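Local coordinates for protein BH2851 (Bacillus halodurans, PDB 2GFG) that is of unknown function but, as a putative adenylate cyclase of the CYTH family, probably handles triphosphate substrates inside its antiparallel beta barrel, at residues Ala127-Ser130 and Ile135-Leu138; Ile151-Thr156 and Thr162-Glu167. All blocks are in the same frame, centred on the assembly; numbering follows the deposited sequence.

Interaction 1: Ala127-Ser130 and Ile135-Leu138; sequences AEIS and ILCL
E128 reaches across to two residues of the neighbouring strand at once. Its CG lies 3.6 Å from SG of C137, the residue it faces in a non-hydrogen-bonded pair, while OE1 comes within 3.4 Å of CG2 of I135, the side chains crossing obliquely. Both CG of E128 and SG of C137 stand anti to their own carbonyl carbons, and on the face the two side chains share SG lies nearest to CG. I135 offers its CG2 branch to this contact, and the same methyl also packs on O of I129. The two segments are neighbouring arms of a beta hairpin, strands 117-131 and 134-143, within the closed antiparallel barrel of the CYTH fold. On the other face of the sheet, I129 and L136 lie side by side and point the same way. With chi1 at 59°, CG1 of I129 is wedged between its backbone N and carbonyl carbon, and it rests 3.9 Å from CB of L136; CD1 meets CD2 of the leucine at 4.1 Å. A127 and L138 meet more loosely here; both pack on I28, and L138 also on F19 of helix 16-25. Two hydrogen-bonded pairs hold the register: A127 and L138 exchange N-H...O bonds, the shorter from L138 N to A127 O at 2.8 Å, and I129 and L136 do likewise, with L136 N to I129 O at 2.9 Å and nearly straight (169°).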
loop_
_atom_site.group_PDB
_atom_site.type_symbol
_atom_site.label_atom_id
_atom_site.label_comp_id
_atom_site.label_asym_id
_atom_site.label_seq_id
_atom_site.Cartn_x
_atom_site.Cartn_y
_atom_site.Cartn_z
ATOM N N ALA A 127 9.344 -7.129 -4.224
ATOM C CA ALA A 127 10.574 -6.821 -4.930
ATOM C C ALA A 127 10.385 -5.477 -5.652
ATOM O O ALA A 127 9.313 -5.205 -6.177
ATOM C CB ALA A 127 10.896 -7.908 -5.915
ATOM N N GLU A 128 11.413 -4.624 -5.616
ATOM C CA GLU A 128 11.370 -3.306 -6.287
ATOM C C GLU A 128 12.565 -3.127 -7.187
ATOM O O GLU A 128 13.671 -3.502 -6.830
ATOM C CB GLU A 128 11.347 -2.164 -5.262
ATOM C CG GLU A 128 10.116 -2.122 -4.399
ATOM C CD GLU A 128 10.041 -0.856 -3.532
ATOM O OE1 GLU A 128 10.183 0.256 -4.078
ATOM O OE2 GLU A 128 9.824 -0.984 -2.313
ATOM N N ILE A 129 12.332 -2.558 -8.370
ATOM C CA ILE A 129 13.418 -2.194 -9.294
ATOM C C ILE A 129 13.169 -0.811 -9.851
ATOM O O ILE A 129 12.031 -0.356 -9.892
ATOM C CB ILE A 129 13.556 -3.224 -10.483
ATOM C CG1 ILE A 129 12.244 -3.314 -11.301
ATOM C CG2 ILE A 129 13.958 -4.591 -9.955
ATOM C CD1 ILE A 129 12.377 -4.134 -12.593
ATOM N N SER A 130 14.239 -0.121 -10.244
ATOM C CA SER A 130 14.099 1.140 -10.970
ATOM C C SER A 130 13.728 0.815 -12.403
ATOM O O SER A 130 14.412 0.040 -13.056
ATOM C CB SER A 130 15.397 1.951 -10.935
ATOM O OG SER A 130 16.404 1.334 -11.698
ATOM N N ILE A 135 9.651 3.540 -10.448
ATOM C CA ILE A 135 9.915 2.301 -9.723
ATOM C C ILE A 135 8.812 1.277 -10.011
ATOM O O ILE A 135 7.630 1.618 -10.028
ATOM C CB ILE A 135 10.045 2.565 -8.177
ATOM C CG1 ILE A 135 11.286 3.429 -7.900
ATOM C CG2 ILE A 135 10.114 1.224 -7.376
ATOM C CD1 ILE A 135 11.417 3.906 -6.468
ATOM N N LEU A 136 9.224 0.024 -10.259
ATOM C CA LEU A 136 8.298 -1.073 -10.565
ATOM C C LEU A 136 8.311 -2.079 -9.426
ATOM O O LEU A 136 9.350 -2.628 -9.105
ATOM C CB LEU A 136 8.713 -1.758 -11.875
ATOM C CG LEU A 136 7.820 -2.879 -12.418
ATOM C CD1 LEU A 136 6.437 -2.341 -12.794
ATOM C CD2 LEU A 136 8.478 -3.518 -13.603
ATOM N N CYS A 137 7.149 -2.307 -8.811
ATOM C CA CYS A 137 7.036 -3.229 -7.661
ATOM C C CYS A 137 6.328 -4.545 -8.039
ATOM O O CYS A 137 5.299 -4.524 -8.701
ATOM C CB CYS A 137 6.273 -2.553 -6.513
ATOM S SG CYS A 137 7.006 -0.992 -5.921
ATOM N N LEU A 138 6.911 -5.689 -7.621
ATOM C CA LEU A 138 6.235 -7.006 -7.728
ATOM C C LEU A 138 5.775 -7.443 -6.345
ATOM O O LEU A 138 6.596 -7.752 -5.490
ATOM C CB LEU A 138 7.165 -8.061 -8.331
ATOM C CG LEU A 138 7.430 -7.995 -9.852
ATOM C CD1 LEU A 138 8.482 -8.998 -10.230
ATOM C CD2 LEU A 138 6.173 -8.244 -10.647
#

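Interaction 2: Ile151-Thr156 and Thr162-Glu167; sequences IEFEGT and TVTFQE. With EDO (1,2-ethanediol), chain I.
The F153 ring carries T164 over one face: the CG2 methyl stands 3.8 Å from the ring centroid, 24° off the normal, as a CH-pi contact shifted toward the rim, with CZ the nearest ring atom. At the ring's edge, near its plane, lies O1 of a 1,2-ethanediol, probably from the crystallisation liquor. The F165 ring meets the CG2 methyl of I151 at its own edge, with CZ of F165 4.3 Å away, while CB of F153 approaches CD1 of F165 obliquely at 3.6 Å. With CG of F153 anti to the backbone N (chi1 -179°), the ring continues the direction of CB toward the helix. T164 turns its two branches to different tasks: CG2 goes to the ring, and OG1 to the backbone O of H160, while also accepting a bond from O1 of the diol at 3.2 Å. The other diol oxygen, O2, accepts from T156 N (2.8 Å), so the diol bridges the loop residue T156 and the helix. Y131 also packs on F153 and T164. Segments 162-167 and 151-155 run roughly antiparallel (154°), and helix 158-171 packs T164 and F165 against strand 146-155 as a helix flanking the outside of the CYTH barrel.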
loop_
_atom_site.group_PDB
_atom_site.type_symbol
_atom_site.label_atom_id
_atom_site.label_comp_id
_atom_site.label_asym_id
_atom_site.label_seq_id
_atom_site.Cartn_x
_atom_site.Cartn_y
_atom_site.Cartn_z
ATOM N N ILE A 151 1.594 -6.394 -9.959
ATOM C CA ILE A 151 2.663 -5.524 -10.432
ATOM C C ILE A 151 2.157 -4.088 -10.347
ATOM O O ILE A 151 0.964 -3.840 -10.551
ATOM C CB ILE A 151 3.101 -5.877 -11.899
ATOM C CG1 ILE A 151 4.413 -5.186 -12.248
ATOM C CG2 ILE A 151 1.985 -5.510 -12.937
ATOM C CD1 ILE A 151 4.990 -5.621 -13.600
ATOM N N GLU A 152 3.036 -3.158 -9.942
ATOM C CA GLU A 152 2.663 -1.708 -9.834
ATOM C C GLU A 152 3.797 -0.834 -10.316
ATOM O O GLU A 152 4.944 -1.113 -10.029
ATOM C CB GLU A 152 2.348 -1.314 -8.377
ATOM C CG GLU A 152 1.496 -2.318 -7.580
ATOM C CD GLU A 152 1.768 -2.262 -6.082
ATOM O OE1 GLU A 152 2.940 -2.054 -5.685
ATOM O OE2 GLU A 152 0.827 -2.487 -5.305
ATOM N N PHE A 153 3.464 0.278 -10.974
ATOM C CA PHE A 153 4.475 1.270 -11.373
ATOM C C PHE A 153 4.285 2.568 -10.606
ATOM O O PHE A 153 3.207 3.140 -10.617
ATOM C CB PHE A 153 4.420 1.542 -12.869
ATOM C CG PHE A 153 5.443 2.522 -13.332
ATOM C CD1 PHE A 153 6.786 2.182 -13.339
ATOM C CD2 PHE A 153 5.080 3.818 -13.705
ATOM C CE1 PHE A 153 7.750 3.097 -13.739
ATOM C CE2 PHE A 153 6.051 4.741 -14.106
ATOM C CZ PHE A 153 7.378 4.375 -14.125
ATOM N N GLU A 154 5.356 3.021 -9.940
ATOM C CA GLU A 154 5.356 4.285 -9.192
ATOM C C GLU A 154 5.937 5.397 -10.071
ATOM O O GLU A 154 7.127 5.392 -10.381
ATOM C CB GLU A 154 6.180 4.153 -7.901
ATOM C CG GLU A 154 5.597 3.176 -6.863
ATOM C CD GLU A 154 6.510 3.007 -5.618
ATOM O OE1 GLU A 154 7.690 2.641 -5.789
ATOM O OE2 GLU A 154 6.030 3.232 -4.475
ATOM N N GLY A 155 5.085 6.340 -10.471
ATOM C CA GLY A 155 5.485 7.434 -11.355
ATOM C C GLY A 155 5.672 8.761 -10.637
ATOM O O GLY A 155 5.435 8.870 -9.421
ATOM N N THR A 156 6.125 9.761 -11.401
ATOM C CA THR A 156 6.321 11.144 -10.901
ATOM C C THR A 156 5.254 12.117 -11.473
ATOM O O THR A 156 4.980 13.165 -10.877
ATOM C CB THR A 156 7.761 11.681 -11.229
ATOM O OG1 THR A 156 7.927 13.002 -10.687
ATOM C CG2 THR A 156 8.030 11.711 -12.753
ATOM N N THR A 162 1.139 6.745 -16.933
ATOM C CA THR A 162 0.206 6.013 -17.815
ATOM C C THR A 162 0.942 5.441 -19.027
ATOM O O THR A 162 0.797 4.260 -19.353
ATOM C CB THR A 162 -0.921 6.929 -18.320
ATOM O OG1 THR A 162 -1.561 7.551 -17.210
ATOM C CG2 THR A 162 -1.964 6.129 -19.134
ATOM N N VAL A 163 1.711 6.298 -19.700
ATOM C CA VAL A 163 2.492 5.895 -20.871
ATOM C C VAL A 163 3.465 4.754 -20.515
ATOM O O VAL A 163 3.519 3.738 -21.210
ATOM C CB VAL A 163 3.283 7.098 -21.466
ATOM C CG1 VAL A 163 4.288 6.630 -22.534
ATOM C CG2 VAL A 163 2.317 8.134 -22.058
ATOM N N THR A 164 4.199 4.922 -19.414
ATOM C CA THR A 164 5.183 3.929 -18.990
ATOM C C THR A 164 4.527 2.596 -18.606
ATOM O O THR A 164 5.037 1.539 -18.955
ATOM C CB THR A 164 6.035 4.439 -17.805
ATOM O OG1 THR A 164 6.646 5.690 -18.160
ATOM C CG2 THR A 164 7.127 3.429 -17.447
ATOM N N PHE A 165 3.391 2.656 -17.902
ATOM C CA PHE A 165 2.708 1.428 -17.454
ATOM C C PHE A 165 2.076 0.669 -18.612
ATOM O O PHE A 165 2.134 -0.555 -18.651
ATOM C CB PHE A 165 1.655 1.725 -16.392
ATOM C CG PHE A 165 1.157 0.487 -15.680
ATOM C CD1 PHE A 165 2.025 -0.267 -14.880
ATOM C CD2 PHE A 165 -0.169 0.054 -15.826
ATOM C CE1 PHE A 165 1.578 -1.427 -14.222
ATOM C CE2 PHE A 165 -0.615 -1.098 -15.179
ATOM C CZ PHE A 165 0.274 -1.845 -14.375
ATOM N N GLN A 166 1.466 1.397 -19.550
ATOM C CA GLN A 166 0.917 0.775 -20.765
ATOM C C GLN A 166 2.034 0.112 -21.593
ATOM O O GLN A 166 1.815 -0.921 -22.216
ATOM C CB GLN A 166 0.152 1.799 -21.616
ATOM C CG GLN A 166 -1.168 2.303 -20.980
ATOM C CD GLN A 166 -2.150 1.179 -20.681
ATOM O OE1 GLN A 166 -2.381 0.307 -21.513
ATOM N NE2 GLN A 166 -2.721 1.193 -19.477
ATOM N N GLU A 167 3.228 0.719 -21.572
ATOM C CA GLU A 167 4.418 0.145 -22.218
ATOM C C GLU A 167 4.843 -1.170 -21.534
ATOM O O GLU A 167 5.178 -2.139 -22.206
ATOM C CB GLU A 167 5.579 1.167 -22.208
ATOM C CG GLU A 167 6.914 0.650 -22.802
ATOM C CD GLU A 167 7.841 0.016 -21.757
ATOM O OE1 GLU A 167 8.159 0.680 -20.754
ATOM O OE2 GLU A 167 8.296 -1.123 -21.985
HETATM C C1 EDO I . 7.825 8.123 -15.936
HETATM O O1 EDO I . 8.797 7.127 -16.324
HETATM C C2 EDO I . 7.678 8.192 -14.402
HETATM O O2 EDO I . 6.481 8.926 -14.014
#

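How the interactions relate
The two contacts come in series along the chain: the hairpin of interaction 1 closes before strand 146-155 begins interaction 2, and their centres lie 11 Å apart, on the same side of the chain's centre. Strand 134-143 is shared ground, since it pairs with strand 117-131 on one side and with strand 146-155 on the other. The sheet hydrogen bonding passes directly between them, with I135 O probably bonded to E154 N (2.7 Å) and C137 N to E152 O (2.8 Å). Three successive antiparallel strands thus build part of the wall of the CYTH barrel, with helix 158-171 packing on the last of them.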